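Local coordinates for ATP-dependent Clp protease proteolytic subunit (Plasmodium falciparum, PDB 4GM2), which forms the catalytically inactive subunit of the apicoplast-localized caseinolytic protease complex and belongs to the S14 family of ClpP-type serine peptidases, at residues Pro36-Ile41 / Lys75-Asn80; Asn66-Ile71 / Leu104-Gly109; Cys132-Tyr137 / Glu182-Phe187. All blocks are in the same frame, centred on the assembly; numbering follows the deposited sequence.

Interaction 2 lies nearest the middle of the subunit; both others touch it but not each other. Interactions 1 and 2 are joined by backbone bonds from I37 N to G69 O and from I77 N to D70 O. Interactions 2 and 3 reach the same sheet, at whose end G109 N binds C132 O, while D70 OD2 meets the hydroxyl of Y137. The chemistry changes with place: interaction 1 is a meeting of loops held by one asparagine and apolar packing, interaction 2 a parallel strand pairing without exposed residues, and interaction 3 an antiparallel pairing that runs from a buried end into exposed loops. Segments of interactions 1 and 2 reach neighbouring subunits; those of 3 touch none.

Interaction 1: residues Pro36-Ile41 / Lys75-Asn80; sequences PIYPHI and KIINLN
N78 ND2 donates to two oxygens, the backbone carbonyl of I37 across the contact and the carboxylate of D84 in the following helix. The bond from N78 ND2 to I37 O is 2.9 Å long and fairly straight (162° at the hydrogen). I37 O lies close to the amide plane of N78, whereas the nitrogen sits tilted out of the carbonyl plane of I37. With CG opposite the backbone N (chi1 -165°), the amide reaches across toward the other segment. Its other end turns back on its own chain: N78 OD1 accepts from N80 N at 2.9 Å, the donor standing above the carbonyl plane, which closes an Asx turn. One side chain thus ties the turn of 78-80 to the loop opposite.

I77 supplies the apolar half. Its CD1 lies 3.6 Å from P36 CB and equally close to I37 O, and its CB meets Y38 CE2 at 3.7 Å, the aliphatic chain crossing the phenol at a slant. CG1 stands between the backbone N and the carbonyl carbon (chi1 47°), which places CG1 on the P36 side, and CG2 beside Y38 CE2. P36 CB also covers one face of the Y38 ring, near its rim. Next to the amide, the P39 ring lies alongside N78, the two side chains pointing opposite ways, with P39 CD 3.8 Å from N78 CG. D72 packs against P36, Y38 and I77, and N80 ND2 binds N73 OD1 of a neighbouring subunit.

I37 centres an inverse gamma turn, and Y38 and N80 are the N-cap residues of helices 39-55 and 81-94. The contact is therefore a junction of two helix-entry loops, one of them built on an Asx turn, within the ClpP-type fold.

Interaction 2: residues Asn66-Ile71 / Leu104-Gly109; sequences NSTGDI and LGKAYG
A short parallel beta bridge joins the end of strand 61-67 to strand 106-108, with S67 paired to A107 and the chains running 13° apart. S67 N donates to K106 O at 2.8 Å, and S67 O receives Y108 N at 3.2 Å. One step back, an asparagine side chain continues the ladder: N66 CG lies opposite its own backbone N (chi1 -170°), and OD1 takes the amide of K106, N66 OD1 to K106 N being 2.9 Å. N66 CB rests on L104 CB, and OD1 also borders G105 CA.

T68 covers the other end. Its CG2 lies 3.9 Å from Y108 CD2 and 4.0 Å from K106 CD, running alongside the lysine but slantwise to the tyrosine. Its hydroxyl donates to I71 O, bracing the type II' turn of 68-71. S67 OG accepts from G69 N in an ST turn and gives its proton to S35 O. G109 probably corresponds to the catalytic serine of active ClpP and G69 to an oxyanion-hole glycine, consistent with an inactive subunit.

A107 touches I65 and F131, and G105 hydrogen-bonds to S130 through the backbone; the S67-A107 pairing links the parallel sheet to the sheet of strands 106-108, 130-133 and 185-188. Helix 110-116 packs on S67 and D70 through A111 and I110, and S87 of a neighbouring subunit bonds to L104 O.

Interaction 3: residues Cys132-Tyr137 / Glu182-Phe187; sequences CLNQSY and ERDKYF
C132 SG is swung opposite its backbone N (chi1 -180°) and the ring of Y186 turns back beside its own backbone N (chi1 -68°), which brings the sulfur over one face of the phenol. C132 SG stands 3.8 Å from the ring centroid, displaced toward the rim and nearest Y186 CE2, a sulfur-aromatic contact. These two residues form a non-hydrogen-bonded antiparallel pair. In the next, hydrogen-bonded pair, L133 N reaches K185 O at 3.1 Å and K185 N reaches L133 O at 3.2 Å. L133 CD1 comes to 4.2 Å from F187 CE1, the two side chains lying askew, on the face of the sheet that carries L133; F195 and L197 also pack on F187.

Beyond the strands a carboxylate replaces the ladder. D184 OD1 receives Q135 N at 2.7 Å, met nearly end-on, and also borders N134 CA. The extended Q135 side chain lies against the peptide of E182, with Q135 CG 3.5 Å from E182 O. R183 NH1 donates to that same carbonyl oxygen from above its plane.

Strand 185-188 is, within this chain, an edge strand of the mixed sheet. N134 and D184 most likely match the histidine and aspartate of the ClpP catalytic triad; asparagine in place of histidine is consistent with an inactive subunit of the S14 family.

Interaction 1: residues Pro36-Ile41 / Lys75-Asn80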
ATOM      1  N   PRO A  36     -18.137  -1.884  15.845  1.00 70.26           N
ATOM      2  CA  PRO A  36     -19.129  -0.809  15.915  1.00 70.16           C
ATOM      3  C   PRO A  36     -19.542  -0.368  14.511  1.00 68.20           C
ATOM      4  O   PRO A  36     -18.734  -0.429  13.588  1.00 67.92           O
ATOM      5  CB  PRO A  36     -18.365   0.319  16.607  1.00 73.16           C
ATOM      6  CG  PRO A  36     -17.359  -0.376  17.451  1.00 74.28           C
ATOM      7  CD  PRO A  36     -16.971  -1.620  16.708  1.00 71.81           C
ATOM      8  N   ILE A  37     -20.788   0.062  14.341  1.00 67.41           N
ATOM      9  CA  ILE A  37     -21.252   0.483  13.018  1.00 66.04           C
ATOM     10  C   ILE A  37     -20.849   1.936  12.740  1.00 67.39           C
ATOM     11  O   ILE A  37     -21.655   2.861  12.893  1.00 67.99           O
ATOM     12  CB  ILE A  37     -22.775   0.262  12.819  1.00 63.69           C
ATOM     13  CG1 ILE A  37     -23.201  -1.099  13.384  1.00 61.31           C
ATOM     14  CG2 ILE A  37     -23.151   0.379  11.341  1.00 61.01           C
ATOM     15  CD1 ILE A  37     -24.687  -1.365  13.303  1.00 59.69           C
ATOM     16  N   TYR A  38     -19.587   2.117  12.347  1.00 68.34           N
ATOM     17  CA  TYR A  38     -19.067   3.410  11.894  1.00 70.90           C
ATOM     18  C   TYR A  38     -19.751   3.823  10.588  1.00 70.55           C
ATOM     19  O   TYR A  38     -20.300   2.970   9.888  1.00 68.04           O
ATOM     20  CB  TYR A  38     -17.558   3.324  11.646  1.00 71.51           C
ATOM     21  CG  TYR A  38     -16.734   2.866  12.825  1.00 73.83           C
ATOM     22  CD1 TYR A  38     -16.289   1.548  12.916  1.00 74.24           C
ATOM     23  CD2 TYR A  38     -16.377   3.755  13.842  1.00 75.86           C
ATOM     24  CE1 TYR A  38     -15.528   1.121  13.991  1.00 76.04           C
ATOM     25  CE2 TYR A  38     -15.613   3.338  14.921  1.00 77.51           C
ATOM     26  CZ  TYR A  38     -15.196   2.022  14.990  1.00 78.54           C
ATOM     27  OH  TYR A  38     -14.440   1.602  16.057  1.00 82.57           O
ATOM     28  N   PRO A  39     -19.707   5.129  10.244  1.00 73.24           N
ATOM     29  CA  PRO A  39     -20.287   5.609   8.980  1.00 72.56           C
ATOM     30  C   PRO A  39     -19.927   4.753   7.759  1.00 71.17           C
ATOM     31  O   PRO A  39     -20.800   4.474   6.934  1.00 71.05           O
ATOM     32  CB  PRO A  39     -19.702   7.014   8.840  1.00 73.94           C
ATOM     33  CG  PRO A  39     -19.510   7.471  10.247  1.00 76.58           C
ATOM     34  CD  PRO A  39     -19.235   6.248  11.085  1.00 75.76           C
ATOM     35  N   HIS A  40     -18.668   4.329   7.661  1.00 70.64           N
ATOM     36  CA  HIS A  40     -18.208   3.533   6.521  1.00 70.90           C
ATOM     37  C   HIS A  40     -18.658   2.094   6.566  1.00 71.71           C
ATOM     38  O   HIS A  40     -18.717   1.428   5.528  1.00 73.28           O
ATOM     39  CB  HIS A  40     -16.692   3.608   6.380  1.00 71.01           C
ATOM     40  CG  HIS A  40     -15.941   2.968   7.516  1.00 71.56           C
ATOM     41  ND1 HIS A  40     -15.558   1.679   7.494  1.00 71.11           N
ATOM     42  CD2 HIS A  40     -15.498   3.489   8.732  1.00 73.41           C
ATOM     43  CE1 HIS A  40     -14.904   1.383   8.634  1.00 71.67           C
ATOM     44  NE2 HIS A  40     -14.869   2.493   9.392  1.00 73.83           N
ATOM     45  N   ILE A  41     -18.968   1.601   7.764  1.00 70.78           N
ATOM     46  CA  ILE A  41     -19.435   0.224   7.941  1.00 66.84           C
ATOM     47  C   ILE A  41     -20.845   0.055   7.384  1.00 67.26           C
ATOM     48  O   ILE A  41     -21.117  -0.906   6.661  1.00 64.79           O
ATOM     49  CB  ILE A  41     -19.362  -0.228   9.423  1.00 65.33           C
ATOM     50  CG1 ILE A  41     -17.901  -0.411   9.872  1.00 65.47           C
ATOM     51  CG2 ILE A  41     -20.192  -1.484   9.667  1.00 62.69           C
ATOM     52  CD1 ILE A  41     -17.108  -1.468   9.126  1.00 63.84           C
ATOM     53  N   LYS A  75     -18.296   6.355  23.970  1.00108.68           N
ATOM     54  CA  LYS A  75     -18.338   7.386  22.935  1.00105.32           C
ATOM     55  C   LYS A  75     -19.177   6.936  21.746  1.00 98.68           C
ATOM     56  O   LYS A  75     -19.089   5.787  21.306  1.00 96.40           O
ATOM     57  CB  LYS A  75     -16.926   7.772  22.465  1.00108.68           C
ATOM     58  CG  LYS A  75     -15.930   8.123  23.568  1.00115.35           C
ATOM     59  CD  LYS A  75     -16.297   9.399  24.315  1.00120.44           C
ATOM     60  CE  LYS A  75     -15.438   9.571  25.558  1.00126.20           C
ATOM     61  NZ  LYS A  75     -15.933  10.672  26.431  1.00130.62           N
ATOM     62  N   ILE A  76     -19.996   7.851  21.241  1.00 94.96           N
ATOM     63  CA  ILE A  76     -20.766   7.612  20.031  1.00 88.79           C
ATOM     64  C   ILE A  76     -19.833   7.729  18.830  1.00 87.10           C
ATOM     65  O   ILE A  76     -19.190   8.763  18.624  1.00 88.00           O
ATOM     66  CB  ILE A  76     -21.981   8.562  19.935  1.00 88.90           C
ATOM     67  CG1 ILE A  76     -23.132   8.008  20.776  1.00 89.79           C
ATOM     68  CG2 ILE A  76     -22.446   8.733  18.495  1.00 87.15           C
ATOM     69  CD1 ILE A  76     -24.207   9.022  21.108  1.00 95.11           C
ATOM     70  N   ILE A  77     -19.751   6.648  18.057  1.00 83.31           N
ATOM     71  CA  ILE A  77     -18.848   6.575  16.906  1.00 80.54           C
ATOM     72  C   ILE A  77     -19.568   6.822  15.581  1.00 76.81           C
ATOM     73  O   ILE A  77     -18.944   6.851  14.518  1.00 76.29           O
ATOM     74  CB  ILE A  77     -18.061   5.239  16.865  1.00 79.78           C
ATOM     75  CG1 ILE A  77     -18.975   4.028  17.105  1.00 78.33           C
ATOM     76  CG2 ILE A  77     -16.938   5.261  17.891  1.00 82.32           C
ATOM     77  CD1 ILE A  77     -19.782   3.580  15.899  1.00 75.49           C
ATOM     78  N   ASN A  78     -20.884   6.994  15.659  1.00 74.55           N
ATOM     79  CA  ASN A  78     -21.700   7.302  14.494  1.00 73.19           C
ATOM     80  C   ASN A  78     -22.840   8.225  14.889  1.00 74.30           C
ATOM     81  O   ASN A  78     -23.767   7.822  15.605  1.00 76.08           O
ATOM     82  CB  ASN A  78     -22.240   6.015  13.854  1.00 70.38           C
ATOM     83  CG  ASN A  78     -22.780   6.236  12.448  1.00 69.35           C
ATOM     84  OD1 ASN A  78     -23.088   7.360  12.049  1.00 69.17           O
ATOM     85  ND2 ASN A  78     -22.898   5.149  11.687  1.00 67.92           N
ATOM     86  N   LEU A  79     -22.769   9.467  14.422  1.00 75.13           N
ATOM     87  CA  LEU A  79     -23.794  10.457  14.746  1.00 76.24           C
ATOM     88  C   LEU A  79     -25.108  10.149  14.026  1.00 74.75           C
ATOM     89  O   LEU A  79     -26.172  10.597  14.445  1.00 75.31           O
ATOM     90  CB  LEU A  79     -23.311  11.879  14.428  1.00 76.76           C
ATOM     91  CG  LEU A  79     -22.063  12.423  15.139  1.00 77.74           C
ATOM     92  CD1 LEU A  79     -21.670  13.771  14.563  1.00 79.01           C
ATOM     93  CD2 LEU A  79     -22.264  12.536  16.639  1.00 79.32           C
ATOM     94  N   ASN A  80     -25.025   9.359  12.960  1.00 74.70           N
ATOM     95  CA  ASN A  80     -26.187   9.021  12.142  1.00 74.86           C
ATOM     96  C   ASN A  80     -26.521   7.529  12.170  1.00 73.38           C
ATOM     97  O   ASN A  80     -27.120   6.993  11.230  1.00 72.21           O
ATOM     98  CB  ASN A  80     -25.969   9.525  10.718  1.00 74.57           C
ATOM     99  CG  ASN A  80     -25.751  11.026  10.670  1.00 78.36           C
ATOM    100  OD1 ASN A  80     -26.650  11.801  10.992  1.00 80.91           O
ATOM    101  ND2 ASN A  80     -24.549  11.442  10.285  1.00 79.36           N
TER

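Interaction 2: residues Asn66-Ile71 / Leu104-Gly109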
ATOM      1  N   ASN A  66     -21.691  -9.255  15.378  1.00 68.97           N
ATOM      2  CA  ASN A  66     -21.013  -9.158  16.665  1.00 71.24           C
ATOM      3  C   ASN A  66     -20.595  -7.706  16.860  1.00 72.46           C
ATOM      4  O   ASN A  66     -19.468  -7.324  16.542  1.00 74.26           O
ATOM      5  CB  ASN A  66     -19.807 -10.097  16.718  1.00 72.83           C
ATOM      6  CG  ASN A  66     -19.213 -10.214  18.112  1.00 74.99           C
ATOM      7  OD1 ASN A  66     -19.867  -9.916  19.108  1.00 76.72           O
ATOM      8  ND2 ASN A  66     -17.965 -10.657  18.183  1.00 76.70           N
ATOM      9  N   SER A  67     -21.520  -6.898  17.371  1.00 72.98           N
ATOM     10  CA  SER A  67     -21.365  -5.444  17.372  1.00 73.57           C
ATOM     11  C   SER A  67     -21.939  -4.776  18.616  1.00 75.08           C
ATOM     12  O   SER A  67     -22.904  -5.265  19.208  1.00 74.99           O
ATOM     13  CB  SER A  67     -22.041  -4.855  16.132  1.00 71.30           C
ATOM     14  OG  SER A  67     -21.924  -3.446  16.105  1.00 71.68           O
ATOM     15  N   THR A  68     -21.340  -3.646  18.989  1.00 77.18           N
ATOM     16  CA  THR A  68     -21.828  -2.816  20.095  1.00 77.75           C
ATOM     17  C   THR A  68     -22.637  -1.622  19.574  1.00 77.53           C
ATOM     18  O   THR A  68     -22.902  -0.661  20.306  1.00 80.88           O
ATOM     19  CB  THR A  68     -20.680  -2.346  21.017  1.00 79.27           C
ATOM     20  OG1 THR A  68     -19.687  -1.649  20.251  1.00 80.56           O
ATOM     21  CG2 THR A  68     -20.032  -3.536  21.716  1.00 79.49           C
ATOM     22  N   GLY A  69     -23.031  -1.698  18.304  1.00 74.13           N
ATOM     23  CA  GLY A  69     -23.888  -0.691  17.689  1.00 75.65           C
ATOM     24  C   GLY A  69     -23.156   0.583  17.330  1.00 78.57           C
ATOM     25  O   GLY A  69     -22.093   0.540  16.713  1.00 78.67           O
ATOM     26  N   ASP A  70     -23.728   1.718  17.726  1.00 83.34           N
ATOM     27  CA  ASP A  70     -23.150   3.032  17.432  1.00 84.64           C
ATOM     28  C   ASP A  70     -22.307   3.601  18.571  1.00 87.64           C
ATOM     29  O   ASP A  70     -21.844   4.738  18.490  1.00 89.02           O
ATOM     30  CB  ASP A  70     -24.239   4.034  17.030  1.00 85.62           C
ATOM     31  CG  ASP A  70     -25.224   4.323  18.155  1.00 88.64           C
ATOM     32  OD1 ASP A  70     -25.370   3.486  19.072  1.00 87.90           O
ATOM     33  OD2 ASP A  70     -25.863   5.396  18.110  1.00 93.24           O
ATOM     34  N   ILE A  71     -22.123   2.821  19.634  1.00 90.80           N
ATOM     35  CA  ILE A  71     -21.240   3.231  20.733  1.00 98.07           C
ATOM     36  C   ILE A  71     -19.989   2.357  20.820  1.00100.03           C
ATOM     37  O   ILE A  71     -20.000   1.178  20.450  1.00 98.78           O
ATOM     38  CB  ILE A  71     -21.960   3.321  22.113  1.00 99.77           C
ATOM     39  CG1 ILE A  71     -22.560   1.975  22.543  1.00 99.09           C
ATOM     40  CG2 ILE A  71     -23.026   4.410  22.104  1.00100.89           C
ATOM     41  CD1 ILE A  71     -21.703   1.194  23.519  1.00100.25           C
ATOM     42  N   LEU A 104     -23.239 -13.438  17.046  1.00 75.84           N
ATOM     43  CA  LEU A 104     -22.044 -14.188  17.417  1.00 76.91           C
ATOM     44  C   LEU A 104     -21.436 -13.790  18.765  1.00 80.65           C
ATOM     45  O   LEU A 104     -20.382 -14.303  19.145  1.00 85.60           O
ATOM     46  CB  LEU A 104     -20.994 -14.069  16.307  1.00 74.38           C
ATOM     47  CG  LEU A 104     -20.804 -15.234  15.331  1.00 72.14           C
ATOM     48  CD1 LEU A 104     -22.112 -15.897  14.923  1.00 69.97           C
ATOM     49  CD2 LEU A 104     -20.042 -14.747  14.115  1.00 69.11           C
ATOM     50  N   GLY A 105     -22.099 -12.887  19.484  1.00 80.55           N
ATOM     51  CA  GLY A 105     -21.605 -12.412  20.773  1.00 80.54           C
ATOM     52  C   GLY A 105     -22.410 -11.253  21.320  1.00 81.04           C
ATOM     53  O   GLY A 105     -23.082 -11.384  22.340  1.00 83.19           O
ATOM     54  N   LYS A 106     -22.337 -10.115  20.636  1.00 80.41           N
ATOM     55  CA  LYS A 106     -23.036  -8.903  21.053  1.00 80.10           C
ATOM     56  C   LYS A 106     -23.865  -8.318  19.913  1.00 77.77           C
ATOM     57  O   LYS A 106     -23.443  -8.316  18.757  1.00 76.23           O
ATOM     58  CB  LYS A 106     -22.038  -7.852  21.547  1.00 84.61           C
ATOM     59  CG  LYS A 106     -21.333  -8.200  22.850  1.00 92.65           C
ATOM     60  CD  LYS A 106     -20.093  -7.345  23.080  1.00 98.69           C
ATOM     61  CE  LYS A 106     -18.933  -7.788  22.196  1.00102.38           C
ATOM     62  NZ  LYS A 106     -17.664  -7.073  22.509  1.00107.26           N
ATOM     63  N   ALA A 107     -25.049  -7.827  20.249  1.00 76.02           N
ATOM     64  CA  ALA A 107     -25.847  -7.049  19.319  1.00 73.76           C
ATOM     65  C   ALA A 107     -26.543  -5.972  20.132  1.00 76.29           C
ATOM     66  O   ALA A 107     -27.673  -6.150  20.588  1.00 77.84           O
ATOM     67  CB  ALA A 107     -26.849  -7.930  18.590  1.00 71.49           C
ATOM     68  N   TYR A 108     -25.836  -4.864  20.335  1.00 77.67           N
ATOM     69  CA  TYR A 108     -26.307  -3.784  21.192  1.00 78.13           C
ATOM     70  C   TYR A 108     -26.841  -2.605  20.387  1.00 77.94           C
ATOM     71  O   TYR A 108     -26.314  -2.279  19.324  1.00 78.53           O
ATOM     72  CB  TYR A 108     -25.189  -3.306  22.121  1.00 80.26           C
ATOM     73  CG  TYR A 108     -24.627  -4.353  23.063  1.00 82.30           C
ATOM     74  CD1 TYR A 108     -25.368  -5.480  23.427  1.00 82.85           C
ATOM     75  CD2 TYR A 108     -23.361  -4.194  23.623  1.00 84.88           C
ATOM     76  CE1 TYR A 108     -24.855  -6.426  24.299  1.00 85.36           C
ATOM     77  CE2 TYR A 108     -22.840  -5.136  24.497  1.00 88.15           C
ATOM     78  CZ  TYR A 108     -23.590  -6.248  24.832  1.00 88.13           C
ATOM     79  OH  TYR A 108     -23.072  -7.183  25.698  1.00 91.60           O
ATOM     80  N   GLY A 109     -27.895  -1.977  20.902  1.00 77.63           N
ATOM     81  CA  GLY A 109     -28.464  -0.780  20.298  1.00 75.62           C
ATOM     82  C   GLY A 109     -28.943  -0.988  18.879  1.00 73.73           C
ATOM     83  O   GLY A 109     -29.836  -1.800  18.625  1.00 74.64           O
TER

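Interaction 3: residues Cys132-Tyr137 / Glu182-Phe187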
ATOM      1  N   CYS A 132     -29.087  -5.783  23.503  1.00 82.21           N
ATOM      2  CA  CYS A 132     -29.430  -4.598  24.267  1.00 85.23           C
ATOM      3  C   CYS A 132     -30.222  -3.612  23.433  1.00 83.89           C
ATOM      4  O   CYS A 132     -29.909  -3.385  22.266  1.00 81.96           O
ATOM      5  CB  CYS A 132     -28.164  -3.921  24.787  1.00 87.86           C
ATOM      6  SG  CYS A 132     -28.488  -2.441  25.765  1.00101.70           S
ATOM      7  N   LEU A 133     -31.256  -3.038  24.038  1.00 87.46           N
ATOM      8  CA  LEU A 133     -31.946  -1.887  23.468  1.00 88.39           C
ATOM      9  C   LEU A 133     -31.703  -0.668  24.355  1.00 93.88           C
ATOM     10  O   LEU A 133     -31.982  -0.690  25.560  1.00 95.19           O
ATOM     11  CB  LEU A 133     -33.442  -2.159  23.300  1.00 86.72           C
ATOM     12  CG  LEU A 133     -33.869  -3.181  22.237  1.00 84.98           C
ATOM     13  CD1 LEU A 133     -35.308  -3.623  22.460  1.00 84.77           C
ATOM     14  CD2 LEU A 133     -33.685  -2.639  20.825  1.00 81.81           C
ATOM     15  N   ASN A 134     -31.148   0.384  23.762  1.00 97.96           N
ATOM     16  CA  ASN A 134     -30.852   1.603  24.501  1.00104.78           C
ATOM     17  C   ASN A 134     -32.109   2.428  24.721  1.00108.50           C
ATOM     18  O   ASN A 134     -33.040   2.389  23.908  1.00109.27           O
ATOM     19  CB  ASN A 134     -29.800   2.449  23.778  1.00106.88           C
ATOM     20  CG  ASN A 134     -28.511   1.690  23.514  1.00108.70           C
ATOM     21  OD1 ASN A 134     -28.026   0.942  24.365  1.00112.16           O
ATOM     22  ND2 ASN A 134     -27.944   1.891  22.330  1.00107.40           N
ATOM     23  N   GLN A 135     -32.130   3.163  25.830  1.00112.82           N
ATOM     24  CA  GLN A 135     -33.174   4.140  26.097  1.00112.52           C
ATOM     25  C   GLN A 135     -33.192   5.144  24.948  1.00111.34           C
ATOM     26  O   GLN A 135     -32.147   5.697  24.589  1.00112.41           O
ATOM     27  CB  GLN A 135     -32.905   4.848  27.423  1.00114.56           C
ATOM     28  CG  GLN A 135     -33.972   5.855  27.822  1.00116.63           C
ATOM     29  CD  GLN A 135     -33.485   6.852  28.854  1.00119.76           C
ATOM     30  OE1 GLN A 135     -33.918   8.003  28.864  1.00121.28           O
ATOM     31  NE2 GLN A 135     -32.580   6.419  29.725  1.00122.10           N
ATOM     32  N   SER A 136     -34.374   5.360  24.370  1.00109.40           N
ATOM     33  CA  SER A 136     -34.531   6.221  23.194  1.00106.94           C
ATOM     34  C   SER A 136     -33.742   7.521  23.311  1.00109.28           C
ATOM     35  O   SER A 136     -33.830   8.235  24.313  1.00111.88           O
ATOM     36  CB  SER A 136     -36.005   6.508  22.916  1.00106.65           C
ATOM     37  OG  SER A 136     -36.659   5.349  22.437  1.00106.03           O
ATOM     38  N   TYR A 137     -32.959   7.802  22.275  1.00107.65           N
ATOM     39  CA  TYR A 137     -32.017   8.909  22.286  1.00108.86           C
ATOM     40  C   TYR A 137     -31.932   9.565  20.915  1.00108.19           C
ATOM     41  O   TYR A 137     -32.158   8.919  19.886  1.00104.63           O
ATOM     42  CB  TYR A 137     -30.628   8.422  22.735  1.00109.80           C
ATOM     43  CG  TYR A 137     -30.014   7.346  21.852  1.00109.56           C
ATOM     44  CD1 TYR A 137     -28.933   7.634  21.018  1.00108.94           C
ATOM     45  CD2 TYR A 137     -30.514   6.039  21.852  1.00110.32           C
ATOM     46  CE1 TYR A 137     -28.371   6.654  20.208  1.00108.12           C
ATOM     47  CE2 TYR A 137     -29.960   5.055  21.046  1.00108.50           C
ATOM     48  CZ  TYR A 137     -28.890   5.365  20.227  1.00107.34           C
ATOM     49  OH  TYR A 137     -28.341   4.388  19.432  1.00106.32           O
ATOM     50  N   GLU A 182     -37.856   3.530  27.502  1.00116.62           N
ATOM     51  CA  GLU A 182     -37.612   4.573  28.498  1.00120.06           C
ATOM     52  C   GLU A 182     -36.546   4.118  29.495  1.00120.75           C
ATOM     53  O   GLU A 182     -36.132   4.881  30.370  1.00124.10           O
ATOM     54  CB  GLU A 182     -38.912   4.950  29.215  1.00124.51           C
ATOM     55  CG  GLU A 182     -39.908   5.682  28.326  1.00127.95           C
ATOM     56  CD  GLU A 182     -41.235   5.953  29.008  1.00134.28           C
ATOM     57  OE1 GLU A 182     -42.283   5.660  28.395  1.00136.28           O
ATOM     58  OE2 GLU A 182     -41.236   6.460  30.151  1.00139.59           O
ATOM     59  N   ARG A 183     -36.108   2.869  29.342  1.00117.89           N
ATOM     60  CA  ARG A 183     -35.055   2.273  30.158  1.00117.78           C
ATOM     61  C   ARG A 183     -34.159   1.422  29.268  1.00113.64           C
ATOM     62  O   ARG A 183     -34.599   0.940  28.226  1.00113.42           O
ATOM     63  CB  ARG A 183     -35.662   1.383  31.251  1.00121.53           C
ATOM     64  CG  ARG A 183     -36.373   2.112  32.382  1.00126.21           C
ATOM     65  CD  ARG A 183     -35.392   2.624  33.424  1.00130.41           C
ATOM     66  NE  ARG A 183     -36.071   3.287  34.536  1.00137.10           N
ATOM     67  CZ  ARG A 183     -36.427   4.570  34.553  1.00139.01           C
ATOM     68  NH1 ARG A 183     -36.177   5.356  33.512  1.00136.20           N
ATOM     69  NH2 ARG A 183     -37.039   5.070  35.619  1.00142.99           N
ATOM     70  N   ASP A 184     -32.905   1.239  29.675  1.00113.43           N
ATOM     71  CA  ASP A 184     -32.013   0.282  29.017  1.00108.80           C
ATOM     72  C   ASP A 184     -32.419  -1.138  29.396  1.00109.51           C
ATOM     73  O   ASP A 184     -32.618  -1.438  30.576  1.00114.30           O
ATOM     74  CB  ASP A 184     -30.556   0.529  29.416  1.00108.15           C
ATOM     75  CG  ASP A 184     -29.962   1.757  28.751  1.00106.87           C
ATOM     76  OD1 ASP A 184     -30.512   2.224  27.730  1.00105.57           O
ATOM     77  OD2 ASP A 184     -28.930   2.250  29.248  1.00107.84           O
ATOM     78  N   LYS A 185     -32.546  -2.007  28.395  1.00106.33           N
ATOM     79  CA  LYS A 185     -32.936  -3.394  28.637  1.00105.38           C
ATOM     80  C   LYS A 185     -31.911  -4.365  28.065  1.00102.57           C
ATOM     81  O   LYS A 185     -31.511  -4.251  26.906  1.00100.62           O
ATOM     82  CB  LYS A 185     -34.328  -3.675  28.063  1.00104.05           C
ATOM     83  CG  LYS A 185     -35.067  -4.810  28.760  1.00105.77           C
ATOM     84  CD  LYS A 185     -36.463  -4.997  28.188  1.00103.61           C
ATOM     85  CE  LYS A 185     -37.234  -6.097  28.902  1.00105.65           C
ATOM     86  NZ  LYS A 185     -37.757  -5.660  30.227  1.00108.37           N
ATOM     87  N   TYR A 186     -31.484  -5.316  28.890  1.00103.37           N
ATOM     88  CA  TYR A 186     -30.502  -6.309  28.468  1.00100.44           C
ATOM     89  C   TYR A 186     -31.125  -7.691  28.348  1.00 98.18           C
ATOM     90  O   TYR A 186     -31.992  -8.064  29.142  1.00101.93           O
ATOM     91  CB  TYR A 186     -29.298  -6.320  29.411  1.00105.32           C
ATOM     92  CG  TYR A 186     -28.466  -5.058  29.325  1.00109.36           C
ATOM     93  CD1 TYR A 186     -28.754  -3.950  30.130  1.00111.38           C
ATOM     94  CD2 TYR A 186     -27.399  -4.964  28.428  1.00109.31           C
ATOM     95  CE1 TYR A 186     -27.998  -2.789  30.048  1.00113.24           C
ATOM     96  CE2 TYR A 186     -26.637  -3.807  28.341  1.00110.79           C
ATOM     97  CZ  TYR A 186     -26.941  -2.724  29.150  1.00113.87           C
ATOM     98  OH  TYR A 186     -26.187  -1.577  29.062  1.00117.34           O
ATOM     99  N   PHE A 187     -30.683  -8.438  27.341  1.00 91.88           N
ATOM    100  CA  PHE A 187     -31.233  -9.749  27.043  1.00 88.66           C
ATOM    101  C   PHE A 187     -30.110 -10.756  26.893  1.00 88.52           C
ATOM    102  O   PHE A 187     -29.097 -10.474  26.246  1.00 88.57           O
ATOM    103  CB  PHE A 187     -32.009  -9.718  25.721  1.00 85.48           C
ATOM    104  CG  PHE A 187     -33.102  -8.689  25.665  1.00 84.69           C
ATOM    105  CD1 PHE A 187     -32.830  -7.382  25.267  1.00 83.02           C
ATOM    106  CD2 PHE A 187     -34.411  -9.030  25.980  1.00 85.55           C
ATOM    107  CE1 PHE A 187     -33.841  -6.432  25.209  1.00 82.17           C
ATOM    108  CE2 PHE A 187     -35.427  -8.085  25.921  1.00 84.81           C
ATOM    109  CZ  PHE A 187     -35.140  -6.786  25.532  1.00 82.47           C
TER